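Local coordinates for chitinase (PDB 5GZT), which probably cleaves internal beta-1,4 linkages between N-acetylglucosamine units of chitin and chitodextrins at random, with two family 18 glycoside hydrolase domains, at residues A603-K608 with N636-R641; Q680-P685 with V743-M748; L96-S101 with L118-K123; A82-N87 with K103-V108; S978-Q983 with R1024-V1029. All coordinates share one frame; numbering follows the deposited sequence.

The five contacts spread along a long, multidomain chain. Interactions 3 and 4 belong to the N-terminal beta-helix. Their centres lie 10 Å apart, and they pack against each other in its interior, where V98 CG1 comes to 3.6 Å from A105 CB. The same beta-helix binds a sodium ion through E44, T50, F52 and S72. Interaction 1 joins two helices of the first catalytic domain. Interaction 2 joins two loops of the immunoglobulin-like domain and touches interaction 1 through a probable hydrogen bond, Y607 OH to L744 O, 2.6 Å. Interaction 5 lies in the second catalytic domain. Its nearest atoms are about 18 Å from interaction 1 and about 82 Å from interaction 4.

Interaction 1 (A603-K608 with N636-R641); sequences ASAAYK and NTIYSR
R641 reaches across to A606 and has its polar end fixed by a salt bridge from NH1 to E610, further along the same helix as A606. The methyl of A606 lies over one face of the guanidinium, offset toward the rim, with CB 3.4 Å from R641 NE. The arginine chain is bent at chi2 (-88°), which sets CD beside A606, 3.8 Å from its CB. The rest of the contact is apolar. A605 CB meets I638 CG1 at 3.9 Å and T637 CG2 at 4.2 Å. The hydroxyl of T637 serves its own helix, bonded to the carbonyl of E633. I638 also packs on F620 and Y622 of strand 619-623. The helix axes come within 9.0 Å and run nearly in the same direction, 30° apart. Across this gap the two alanines face a threonine, an isoleucine and an arginine. Helices 602-614 and 633-642, with strand 619-623 between them in sequence, are neighbours in the outer layer of a family 18 TIM barrel.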
# COMPACT_ATOMS: atom_id res chain seq x y z
N ALA B 603 -12.46 7.06 10.85
CA ALA B 603 -11.86 6.96 12.18
C ALA B 603 -11.09 5.62 12.43
O ALA B 603 -9.97 5.64 12.97
CB ALA B 603 -12.92 7.17 13.27
N SER B 604 -11.68 4.48 12.06
CA SER B 604 -11.05 3.19 12.23
C SER B 604 -9.81 3.12 11.34
O SER B 604 -8.77 2.58 11.80
CB SER B 604 -12.00 1.99 12.03
OG SER B 604 -12.35 1.81 10.68
N ALA B 605 -9.87 3.67 10.11
CA ALA B 605 -8.71 3.76 9.28
C ALA B 605 -7.59 4.56 9.97
O ALA B 605 -6.43 4.11 9.92
CB ALA B 605 -8.97 4.28 7.90
N ALA B 606 -7.92 5.63 10.69
CA ALA B 606 -6.86 6.41 11.36
C ALA B 606 -6.27 5.65 12.55
O ALA B 606 -5.10 5.61 12.68
CB ALA B 606 -7.34 7.76 11.82
N TYR B 607 -7.09 4.96 13.34
CA TYR B 607 -6.57 4.14 14.42
C TYR B 607 -5.71 2.97 13.95
O TYR B 607 -4.68 2.68 14.58
CB TYR B 607 -7.68 3.66 15.36
CG TYR B 607 -8.06 4.73 16.35
CD1 TYR B 607 -7.22 4.99 17.45
CD2 TYR B 607 -9.12 5.61 16.12
CE1 TYR B 607 -7.52 5.97 18.34
CE2 TYR B 607 -9.39 6.63 16.99
CZ TYR B 607 -8.65 6.79 18.12
OH TYR B 607 -8.95 7.81 19.00
N LYS B 608 -6.03 2.46 12.78
CA LYS B 608 -5.35 1.36 12.18
C LYS B 608 -4.00 1.78 11.63
O LYS B 608 -3.00 1.10 11.89
CB LYS B 608 -6.25 0.76 11.15
CG LYS B 608 -6.10 -0.65 10.77
CD LYS B 608 -7.53 -1.24 10.87
CE LYS B 608 -7.84 -2.05 9.77
NZ LYS B 608 -9.08 -2.81 10.10
N ASN B 636 -7.85 8.07 0.88
CA ASN B 636 -7.16 9.32 1.20
C ASN B 636 -6.76 9.42 2.66
O ASN B 636 -5.69 10.03 3.01
CB ASN B 636 -8.04 10.54 0.90
CG ASN B 636 -8.29 10.72 -0.57
OD1 ASN B 636 -7.63 10.13 -1.43
ND2 ASN B 636 -9.35 11.48 -0.87
N THR B 637 -7.62 8.89 3.54
CA THR B 637 -7.36 8.92 4.97
C THR B 637 -6.13 8.09 5.31
O THR B 637 -5.22 8.49 6.15
CB THR B 637 -8.58 8.34 5.78
OG1 THR B 637 -9.77 9.11 5.55
CG2 THR B 637 -8.27 8.34 7.22
N ILE B 638 -6.10 6.93 4.69
CA ILE B 638 -4.98 6.01 4.87
C ILE B 638 -3.63 6.63 4.46
O ILE B 638 -2.67 6.66 5.29
CB ILE B 638 -5.26 4.67 4.21
CG1 ILE B 638 -6.37 3.96 4.99
CG2 ILE B 638 -4.06 3.70 4.28
CD1 ILE B 638 -6.99 2.74 4.33
N TYR B 639 -3.55 7.17 3.25
CA TYR B 639 -2.42 7.92 2.81
C TYR B 639 -2.08 9.08 3.74
O TYR B 639 -0.87 9.22 4.12
CB TYR B 639 -2.60 8.45 1.35
CG TYR B 639 -1.34 9.10 0.84
CD1 TYR B 639 -0.31 8.36 0.33
CD2 TYR B 639 -1.19 10.48 0.90
CE1 TYR B 639 0.86 8.99 -0.10
CE2 TYR B 639 -0.06 11.10 0.47
CZ TYR B 639 0.98 10.36 0.01
OH TYR B 639 2.12 11.03 -0.38
N SER B 640 -3.05 9.90 4.13
CA SER B 640 -2.73 11.06 5.00
C SER B 640 -2.09 10.65 6.30
O SER B 640 -1.25 11.37 6.84
CB SER B 640 -3.96 11.91 5.37
OG SER B 640 -4.43 12.49 4.23
N ARG B 641 -2.57 9.56 6.84
CA ARG B 641 -2.11 9.09 8.15
C ARG B 641 -0.74 8.53 8.09
O ARG B 641 0.09 8.84 8.95
CB ARG B 641 -3.06 8.07 8.70
CG ARG B 641 -4.29 8.74 9.21
CD ARG B 641 -3.98 9.11 10.67
NE ARG B 641 -4.94 10.07 11.16
CZ ARG B 641 -4.91 10.60 12.36
NH1 ARG B 641 -3.99 10.22 13.25
NH2 ARG B 641 -5.81 11.51 12.68

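Interaction 2 (Q680-P685 with V743-M748); sequences QGTLKP and VLEANM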
# COMPACT_ATOMS: atom_id res chain seq x y z
N GLN B 680 -11.51 15.98 7.15
CA GLN B 680 -10.39 15.34 7.86
C GLN B 680 -10.80 15.27 9.30
O GLN B 680 -11.20 16.29 9.85
CB GLN B 680 -9.09 16.08 7.58
CG GLN B 680 -7.94 15.51 8.36
CD GLN B 680 -6.56 15.88 7.82
OE1 GLN B 680 -5.97 16.89 8.25
NE2 GLN B 680 -6.03 15.04 6.93
N GLY B 681 -10.77 14.06 9.91
CA GLY B 681 -11.33 13.89 11.26
C GLY B 681 -12.73 13.35 11.18
O GLY B 681 -13.41 13.55 10.16
N THR B 682 -13.19 12.72 12.26
CA THR B 682 -14.47 12.07 12.32
C THR B 682 -15.18 12.48 13.56
O THR B 682 -14.74 12.14 14.64
CB THR B 682 -14.27 10.53 12.28
OG1 THR B 682 -13.30 10.19 11.22
CG2 THR B 682 -15.54 9.84 12.07
N LEU B 683 -16.35 13.14 13.44
CA LEU B 683 -17.11 13.52 14.59
C LEU B 683 -17.52 12.27 15.42
O LEU B 683 -17.83 11.21 14.88
CB LEU B 683 -18.40 14.28 14.25
CG LEU B 683 -18.31 15.55 13.39
CD1 LEU B 683 -19.69 16.03 13.04
CD2 LEU B 683 -17.52 16.58 14.20
N LYS B 684 -17.53 12.46 16.74
CA LYS B 684 -18.31 11.61 17.63
C LYS B 684 -19.73 11.51 17.06
O LYS B 684 -20.30 12.51 16.52
CB LYS B 684 -18.37 12.21 19.02
CG LYS B 684 -17.00 12.27 19.73
CD LYS B 684 -17.10 12.94 21.11
CE LYS B 684 -17.17 14.43 21.00
NZ LYS B 684 -17.57 15.19 22.23
N PRO B 685 -20.35 10.37 17.24
CA PRO B 685 -21.71 10.25 16.73
C PRO B 685 -22.65 11.35 17.25
O PRO B 685 -23.57 11.75 16.52
CB PRO B 685 -22.13 8.84 17.18
CG PRO B 685 -20.83 8.11 17.30
CD PRO B 685 -19.77 9.08 17.67
N VAL B 743 -13.92 15.24 17.69
CA VAL B 743 -13.65 14.07 16.84
C VAL B 743 -13.18 12.88 17.70
O VAL B 743 -12.79 13.03 18.84
CB VAL B 743 -12.62 14.35 15.74
CG1 VAL B 743 -13.17 15.47 14.82
CG2 VAL B 743 -11.26 14.77 16.32
N LEU B 744 -13.18 11.73 17.06
CA LEU B 744 -12.89 10.44 17.61
C LEU B 744 -11.39 10.21 17.61
O LEU B 744 -10.91 9.49 18.43
CB LEU B 744 -13.60 9.35 16.71
CG LEU B 744 -15.12 9.26 16.91
CD1 LEU B 744 -15.79 8.25 15.96
CD2 LEU B 744 -15.50 8.92 18.31
N GLU B 745 -10.70 10.73 16.62
CA GLU B 745 -9.29 10.58 16.52
C GLU B 745 -8.64 11.28 17.70
O GLU B 745 -9.14 12.28 18.21
CB GLU B 745 -8.77 11.21 15.23
CG GLU B 745 -9.16 10.48 13.94
CD GLU B 745 -10.58 10.83 13.41
OE1 GLU B 745 -11.31 11.56 14.10
OE2 GLU B 745 -10.97 10.40 12.32
N ALA B 746 -7.50 10.81 18.09
CA ALA B 746 -6.86 11.20 19.38
C ALA B 746 -6.15 12.54 19.38
O ALA B 746 -6.32 13.30 20.32
CB ALA B 746 -5.86 10.11 19.81
N ASN B 747 -5.32 12.85 18.43
CA ASN B 747 -4.51 14.09 18.73
C ASN B 747 -4.60 15.15 17.62
O ASN B 747 -3.63 15.79 17.28
CB ASN B 747 -3.01 13.72 18.98
CG ASN B 747 -2.82 12.79 20.17
OD1 ASN B 747 -3.00 13.17 21.35
ND2 ASN B 747 -2.46 11.54 19.88
N MET B 748 -5.80 15.35 17.11
CA MET B 748 -6.00 16.40 16.10
C MET B 748 -6.09 17.78 16.71
O MET B 748 -6.27 17.94 17.90
CB MET B 748 -7.22 16.08 15.34
CG MET B 748 -7.12 14.73 14.71
SD MET B 748 -8.37 14.28 13.49
CE MET B 748 -7.92 15.34 12.07
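L744 packs against T682, L683 and K684, and each of its side-chain atoms meets that segment. CB and CG are both 3.7 Å from T682 O. CD1 turns to L683 O, at 3.8 Å. CD2 reaches K684 CG, at 3.9 Å. L744 N also donates to T682 O at 2.9 Å. A single bridge pairs L683 with V743, although neither segment is a regular strand here.

E745 supplies the polar half of the contact. Its chain bends at chi2 (83°) and brings the carboxylate to T682. OE1 accepts T682 N at 2.9 Å, met on the syn side but 22° out of the carboxylate plane. OE2 takes the hydroxyl proton of T682 OG1 on its syn lone pair, at 2.6 Å. Both oxygens thus hold one residue, which fixes the rotation of the carboxylate. Further along, M748 SD touches G681 CA at 3.7 Å.

These loops of the immunoglobulin-like domain rest on the catalytic domain. E745 packs on A603 and A606 of helix 602-614 and on R641 of helix 633-642. M748 also touches R641. L744 touches R579 and W581 of strand 578-582.

Interaction 3 (L96-S101 with L118-K123); sequences LTVAAS and LTLNIK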
# COMPACT_ATOMS: atom_id res chain seq x y z
N LEU B 96 26.16 -46.16 19.61
CA LEU B 96 27.01 -47.01 20.42
C LEU B 96 26.55 -46.75 21.82
O LEU B 96 26.48 -45.58 22.23
CB LEU B 96 28.48 -46.60 20.25
CG LEU B 96 29.60 -47.18 21.10
CD1 LEU B 96 29.59 -48.65 21.32
CD2 LEU B 96 30.95 -46.80 20.44
N THR B 97 26.34 -47.81 22.59
CA THR B 97 25.79 -47.68 23.92
C THR B 97 26.63 -48.46 24.87
O THR B 97 26.90 -49.62 24.60
CB THR B 97 24.30 -48.19 23.94
OG1 THR B 97 23.48 -47.32 23.11
CG2 THR B 97 23.76 -48.21 25.39
N VAL B 98 27.03 -47.82 25.98
CA VAL B 98 27.81 -48.47 26.96
C VAL B 98 26.88 -48.62 28.19
O VAL B 98 26.45 -47.65 28.79
CB VAL B 98 29.08 -47.67 27.29
CG1 VAL B 98 29.92 -48.46 28.24
CG2 VAL B 98 29.85 -47.31 25.99
N ALA B 99 26.61 -49.87 28.55
CA ALA B 99 25.62 -50.19 29.58
C ALA B 99 26.17 -49.99 30.96
O ALA B 99 27.39 -50.05 31.18
CB ALA B 99 25.17 -51.66 29.42
N ALA B 100 25.23 -49.88 31.91
CA ALA B 100 25.50 -49.65 33.32
C ALA B 100 26.30 -50.77 33.91
O ALA B 100 27.01 -50.58 34.94
CB ALA B 100 24.15 -49.50 34.10
N SER B 101 26.15 -51.96 33.34
CA SER B 101 26.97 -53.07 33.79
C SER B 101 28.48 -53.02 33.42
O SER B 101 29.28 -53.79 34.00
CB SER B 101 26.40 -54.37 33.26
OG SER B 101 25.30 -54.76 34.06
N LEU B 118 26.68 -41.57 20.83
CA LEU B 118 27.29 -42.38 21.86
C LEU B 118 26.50 -42.14 23.18
O LEU B 118 26.46 -41.01 23.67
CB LEU B 118 28.79 -42.04 22.04
CG LEU B 118 29.47 -42.70 23.20
CD1 LEU B 118 29.68 -44.21 23.09
CD2 LEU B 118 30.78 -42.03 23.54
N THR B 119 25.96 -43.21 23.77
CA THR B 119 25.17 -43.14 25.01
C THR B 119 25.92 -43.83 26.13
O THR B 119 26.25 -45.00 26.06
CB THR B 119 23.76 -43.70 24.79
OG1 THR B 119 23.17 -43.00 23.70
CG2 THR B 119 22.86 -43.56 26.03
N LEU B 120 26.19 -43.08 27.19
CA LEU B 120 26.95 -43.57 28.31
C LEU B 120 26.12 -43.73 29.61
O LEU B 120 25.57 -42.74 30.11
CB LEU B 120 28.09 -42.59 28.57
CG LEU B 120 29.01 -42.28 27.35
CD1 LEU B 120 30.04 -41.26 27.75
CD2 LEU B 120 29.63 -43.57 26.92
N ASN B 121 26.15 -44.96 30.15
CA ASN B 121 25.40 -45.36 31.34
C ASN B 121 26.30 -45.88 32.38
O ASN B 121 25.81 -46.34 33.43
CB ASN B 121 24.35 -46.41 30.92
CG ASN B 121 23.25 -45.83 30.07
OD1 ASN B 121 22.89 -46.35 28.98
ND2 ASN B 121 22.60 -44.85 30.61
N ILE B 122 27.61 -45.72 32.19
CA ILE B 122 28.65 -46.06 33.15
C ILE B 122 29.86 -45.12 32.85
O ILE B 122 30.00 -44.63 31.76
CB ILE B 122 29.08 -47.57 33.00
CG1 ILE B 122 29.99 -48.13 34.12
CG2 ILE B 122 29.89 -47.73 31.71
CD1 ILE B 122 29.45 -48.07 35.55
N LYS B 123 30.67 -44.80 33.85
CA LYS B 123 31.86 -43.95 33.65
C LYS B 123 32.79 -44.67 32.66
O LYS B 123 33.19 -45.84 32.92
CB LYS B 123 32.57 -43.65 34.96
CG LYS B 123 33.77 -42.73 34.76
CD LYS B 123 34.44 -42.42 36.07
CE LYS B 123 35.55 -41.43 35.90
NZ LYS B 123 36.02 -40.91 37.22
O HOH W 1 23.72 -44.73 21.68
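V98 has the most surface buried by this contact, and it touches both L120 and I122. Its CG1 is anti to the backbone N (chi1 -175°) and meets I122 CG2 at 3.5 Å. These two side chains cross at about a right angle. Its other methyl, CG2, lies 3.9 Å from L120 CD2, with the two side chains side by side and pointing the same way. The backbone of V98 is held as well. V98 N donates to T119 O, and V98 O accepts N121 N at 3.0 Å in a more bent bond of 137°. A third bond, T119 N to L96 O, continues the parallel pairing.

Strands 96-98 and 118-120 are in register, L96 beside L118, T97 beside T119 and V98 beside L120. They belong to successive coils of a parallel beta-helix, in which each turn lays a strand on the one before it. L96, V98, L118 and L120 face the interior, toward residues such as V76, A105 and F146. T97 and T119 point to the other face.

L118 CD1 rests 3.6 Å from L96 CG, and the two leucines lie side by side. I122 sits just beyond the end of the strand. Its CG2 also touches A99 O, and its CD1 comes to 3.6 Å from A100 O. On the threonine face, a water donates to L96 O at 2.9 Å. It is also bonded to both hydroxyls, at 2.7 Å from T119 OG1.

Interaction 4 (A82-N87 with K103-V108); sequences ANPQLN and KDAVIV
N83 meets K103 and D104 where two successive turns stack. Both N83 and D104 have positive phi, so the chain bends alike in each coil. N83 CA makes a CA-H...O contact with K103 O at 3.3 Å. A water lies 2.6 Å from N83 O, near D104 O as well.

P84 brings the chain into the strand. Its carbonyl accepts V106 N at 3.0 Å. Its ring lies loosely against A105, with CG 4.4 Å from A105 CB.

Q85 is paired with V106. Its chain is extended, with CG anti to the backbone N (chi1 -178°). It lies beside V106 and crosses V108 obliquely. Q85 CG is 4.0 Å from V108 CG2.

L86 points to the opposite face, toward the interior of the beta-helix. Its CB meets I107 CD1 at 4.0 Å. Its backbone is bonded twice, L86 N to V106 O and V108 N to L86 O. The latter is 2.9 Å long. L86 also packs on L96, and I107 on L96 and V98.

N87 lies beside V108, pointing the same way, with its CG 4.1 Å from V108 CB.

Backbone bonds thus do most of the polar work between the two strands. On the interior side the contact is made by L86 and I107, with P84 and A105 before them. The other face mixes amide side chains with V106 and V108, which suits a surface partly open to solvent.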
# COMPACT_ATOMS: atom_id res chain seq x y z
N ALA B 82 33.00 -57.57 32.52
CA ALA B 82 34.44 -57.91 32.65
C ALA B 82 35.38 -56.80 32.09
O ALA B 82 36.25 -57.08 31.24
CB ALA B 82 34.70 -59.28 31.99
N ASN B 83 35.25 -55.58 32.62
CA ASN B 83 36.10 -54.43 32.22
C ASN B 83 36.37 -54.37 30.68
O ASN B 83 37.51 -54.48 30.22
CB ASN B 83 37.40 -54.40 33.04
CG ASN B 83 37.15 -54.65 34.53
OD1 ASN B 83 36.37 -53.93 35.20
ND2 ASN B 83 37.77 -55.71 35.05
N PRO B 84 35.29 -54.25 29.92
CA PRO B 84 35.37 -54.44 28.50
C PRO B 84 36.13 -53.26 27.83
O PRO B 84 36.04 -52.16 28.32
CB PRO B 84 33.90 -54.50 28.06
CG PRO B 84 33.14 -53.71 29.09
CD PRO B 84 33.94 -53.80 30.35
N GLN B 85 36.89 -53.56 26.78
CA GLN B 85 37.38 -52.59 25.83
C GLN B 85 36.86 -52.95 24.46
O GLN B 85 37.02 -54.08 24.02
CB GLN B 85 38.90 -52.60 25.77
CG GLN B 85 39.45 -51.55 24.80
CD GLN B 85 40.92 -51.27 25.08
OE1 GLN B 85 41.34 -51.16 26.24
NE2 GLN B 85 41.71 -51.19 24.03
N LEU B 86 36.27 -51.94 23.78
CA LEU B 86 35.84 -51.99 22.38
C LEU B 86 36.81 -51.12 21.60
O LEU B 86 36.97 -49.89 21.88
CB LEU B 86 34.39 -51.50 22.21
CG LEU B 86 33.90 -51.44 20.79
CD1 LEU B 86 33.84 -52.84 20.25
CD2 LEU B 86 32.58 -50.77 20.59
N ASN B 87 37.49 -51.76 20.64
CA ASN B 87 38.32 -51.03 19.64
C ASN B 87 37.50 -50.86 18.39
O ASN B 87 37.02 -51.85 17.83
CB ASN B 87 39.62 -51.78 19.29
CG ASN B 87 40.74 -51.44 20.25
OD1 ASN B 87 41.63 -50.56 20.01
ND2 ASN B 87 40.67 -52.07 21.37
N LYS B 103 31.54 -52.01 33.78
CA LYS B 103 32.40 -51.31 34.72
C LYS B 103 33.79 -51.05 34.09
O LYS B 103 34.36 -51.95 33.49
CB LYS B 103 32.57 -52.16 35.99
CG LYS B 103 33.40 -51.50 37.07
CD LYS B 103 32.64 -50.39 37.81
CE LYS B 103 33.57 -49.59 38.74
NZ LYS B 103 34.14 -50.38 39.87
N ASP B 104 34.29 -49.82 34.24
CA ASP B 104 35.62 -49.42 33.69
C ASP B 104 35.70 -49.60 32.20
O ASP B 104 36.78 -49.82 31.66
CB ASP B 104 36.74 -50.26 34.32
CG ASP B 104 36.90 -50.02 35.82
OD1 ASP B 104 36.67 -48.88 36.25
OD2 ASP B 104 37.33 -50.96 36.53
N ALA B 105 34.57 -49.55 31.52
CA ALA B 105 34.55 -49.65 30.05
C ALA B 105 35.61 -48.70 29.37
O ALA B 105 35.84 -47.59 29.87
CB ALA B 105 33.16 -49.36 29.49
N VAL B 106 36.27 -49.16 28.30
CA VAL B 106 37.12 -48.25 27.49
C VAL B 106 36.69 -48.42 26.08
O VAL B 106 36.55 -49.57 25.62
CB VAL B 106 38.63 -48.66 27.57
CG1 VAL B 106 39.49 -47.80 26.63
CG2 VAL B 106 39.11 -48.59 29.02
N ILE B 107 36.56 -47.28 25.38
CA ILE B 107 36.14 -47.28 24.02
C ILE B 107 37.28 -46.55 23.28
O ILE B 107 37.56 -45.38 23.59
CB ILE B 107 34.86 -46.49 23.79
CG1 ILE B 107 33.70 -46.96 24.68
CG2 ILE B 107 34.48 -46.61 22.34
CD1 ILE B 107 33.10 -48.33 24.31
N VAL B 108 37.89 -47.22 22.30
CA VAL B 108 39.05 -46.63 21.54
C VAL B 108 38.57 -46.38 20.14
O VAL B 108 38.25 -47.38 19.40
CB VAL B 108 40.26 -47.56 21.49
CG1 VAL B 108 41.47 -46.80 20.87
CG2 VAL B 108 40.54 -48.19 22.86
O HOH W 2 38.49 -52.12 30.27

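Interaction 5 (S978-Q983 with R1024-V1029); sequences SKTAHQ and RGWVNV
The loop 978-983 passes over strand 1024-1026 in a roughly opposed sense: the end-to-end directions are 140° apart, with T980 CA 6.8 Å from W1026 CA. W1026 carries the contact. T980 CA stands over the face of its six-membered ring, 3.8 Å from the centroid and 7° off the normal, a CH-pi contact. T980 CG2 reaches W1026 CE3 at 3.7 Å. A981 O lies at the ring edge, 3.6 Å from W1026 CH2. K979 O approaches obliquely, 3.5 Å from W1026 CZ2. The indole N-H is taken by the carbonyl of E977, so the loop holds the ring both by its face and by its nitrogen. T980 CG2 also meets V1029 CG2 tip to tip at 3.8 Å, while its hydroxyl is bonded to G1035.

Q983 and R1024 cross at about a right angle. Their amide and guanidinium planes are 85° apart. Q983 OE1 sits at the guanidinium edge, 4.1 Å from R1024 CD. D971, outside both segments, forms a salt bridge with R1024 NE, and its backbone N is bonded to Q983 OE1.

Strand 1024-1026 edges a small antiparallel sheet and pairs with strand 1086-1089, which also touches T980, W1026 and V1029. This sheet lies between barrel strands 1015-1020 and 1110-1114 in sequence, consistent with the insertion found in many family 18 chitinases. The loop follows barrel strand 964-967 and touches that sheet.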
# COMPACT_ATOMS: atom_id res chain seq x y z
N SER B 978 -1.54 20.00 -24.82
CA SER B 978 -1.85 19.02 -25.86
C SER B 978 -2.89 18.00 -25.44
O SER B 978 -3.39 17.28 -26.28
CB SER B 978 -0.59 18.28 -26.28
OG SER B 978 0.01 17.64 -25.16
N LYS B 979 -3.21 17.93 -24.14
CA LYS B 979 -4.12 16.96 -23.61
C LYS B 979 -5.45 17.65 -23.32
O LYS B 979 -5.49 18.80 -22.94
CB LYS B 979 -3.50 16.39 -22.35
CG LYS B 979 -4.18 15.10 -21.94
CD LYS B 979 -3.36 14.29 -20.93
CE LYS B 979 -2.12 13.69 -21.60
NZ LYS B 979 -1.52 12.55 -20.86
N THR B 980 -6.55 16.97 -23.55
CA THR B 980 -7.85 17.60 -23.41
C THR B 980 -8.30 17.54 -21.92
O THR B 980 -7.83 16.68 -21.13
CB THR B 980 -8.92 16.94 -24.29
OG1 THR B 980 -9.20 15.63 -23.76
CG2 THR B 980 -8.45 16.89 -25.75
N ALA B 981 -9.26 18.41 -21.59
CA ALA B 981 -9.79 18.54 -20.21
C ALA B 981 -10.82 19.67 -20.14
O ALA B 981 -11.10 20.35 -21.16
CB ALA B 981 -8.65 18.73 -19.19
N HIS B 982 -11.46 19.83 -18.95
CA HIS B 982 -12.55 20.79 -18.84
C HIS B 982 -11.93 22.15 -18.49
O HIS B 982 -11.10 22.25 -17.52
CB HIS B 982 -13.46 20.38 -17.74
CG HIS B 982 -14.13 19.06 -17.96
ND1 HIS B 982 -15.01 18.83 -18.99
CD2 HIS B 982 -14.11 17.92 -17.22
CE1 HIS B 982 -15.46 17.59 -18.92
NE2 HIS B 982 -14.96 17.03 -17.83
N GLN B 983 -12.25 23.13 -19.31
CA GLN B 983 -11.73 24.53 -19.13
C GLN B 983 -12.46 25.34 -18.06
O GLN B 983 -11.90 26.30 -17.56
CB GLN B 983 -11.73 25.32 -20.45
CG GLN B 983 -13.09 25.69 -21.04
CD GLN B 983 -13.40 27.20 -21.08
OE1 GLN B 983 -12.75 28.05 -20.37
NE2 GLN B 983 -14.43 27.54 -21.86
N ARG B 1024 -13.25 26.61 -25.29
CA ARG B 1024 -11.88 26.27 -25.70
C ARG B 1024 -11.91 24.84 -26.21
O ARG B 1024 -12.93 24.18 -26.11
CB ARG B 1024 -10.88 26.43 -24.57
CG ARG B 1024 -10.68 27.90 -24.18
CD ARG B 1024 -9.66 28.05 -23.06
NE ARG B 1024 -9.55 29.46 -22.70
CZ ARG B 1024 -8.92 30.40 -23.43
NH1 ARG B 1024 -8.21 30.10 -24.51
NH2 ARG B 1024 -8.96 31.66 -23.04
N GLY B 1025 -10.85 24.39 -26.85
CA GLY B 1025 -10.93 23.11 -27.56
C GLY B 1025 -9.60 22.65 -28.14
O GLY B 1025 -8.61 23.35 -28.00
N TRP B 1026 -9.57 21.42 -28.70
CA TRP B 1026 -8.37 20.87 -29.32
C TRP B 1026 -8.77 20.11 -30.60
O TRP B 1026 -9.88 19.60 -30.70
CB TRP B 1026 -7.62 19.88 -28.39
CG TRP B 1026 -7.04 20.45 -27.19
CD1 TRP B 1026 -5.74 20.83 -26.96
CD2 TRP B 1026 -7.75 20.71 -25.99
NE1 TRP B 1026 -5.62 21.33 -25.67
CE2 TRP B 1026 -6.85 21.27 -25.06
CE3 TRP B 1026 -9.10 20.56 -25.63
CZ2 TRP B 1026 -7.24 21.68 -23.79
CZ3 TRP B 1026 -9.49 20.96 -24.36
CH2 TRP B 1026 -8.55 21.50 -23.45
N VAL B 1027 -7.83 20.04 -31.56
CA VAL B 1027 -8.00 19.23 -32.80
C VAL B 1027 -7.07 18.01 -32.71
O VAL B 1027 -6.23 17.94 -31.78
CB VAL B 1027 -7.73 20.06 -34.09
CG1 VAL B 1027 -8.88 21.03 -34.36
CG2 VAL B 1027 -6.40 20.82 -34.06
N ASN B 1028 -7.21 17.05 -33.64
CA ASN B 1028 -6.46 15.79 -33.62
C ASN B 1028 -6.57 15.12 -32.27
O ASN B 1028 -5.57 14.86 -31.58
CB ASN B 1028 -4.98 15.99 -33.95
CG ASN B 1028 -4.76 16.49 -35.39
OD1 ASN B 1028 -5.48 16.10 -36.31
ND2 ASN B 1028 -3.77 17.36 -35.56
N VAL B 1029 -7.81 14.89 -31.87
CA VAL B 1029 -8.07 14.27 -30.60
C VAL B 1029 -8.60 12.85 -30.87
O VAL B 1029 -9.66 12.68 -31.52
CB VAL B 1029 -9.09 15.07 -29.75
CG1 VAL B 1029 -9.37 14.33 -28.44
CG2 VAL B 1029 -8.56 16.48 -29.48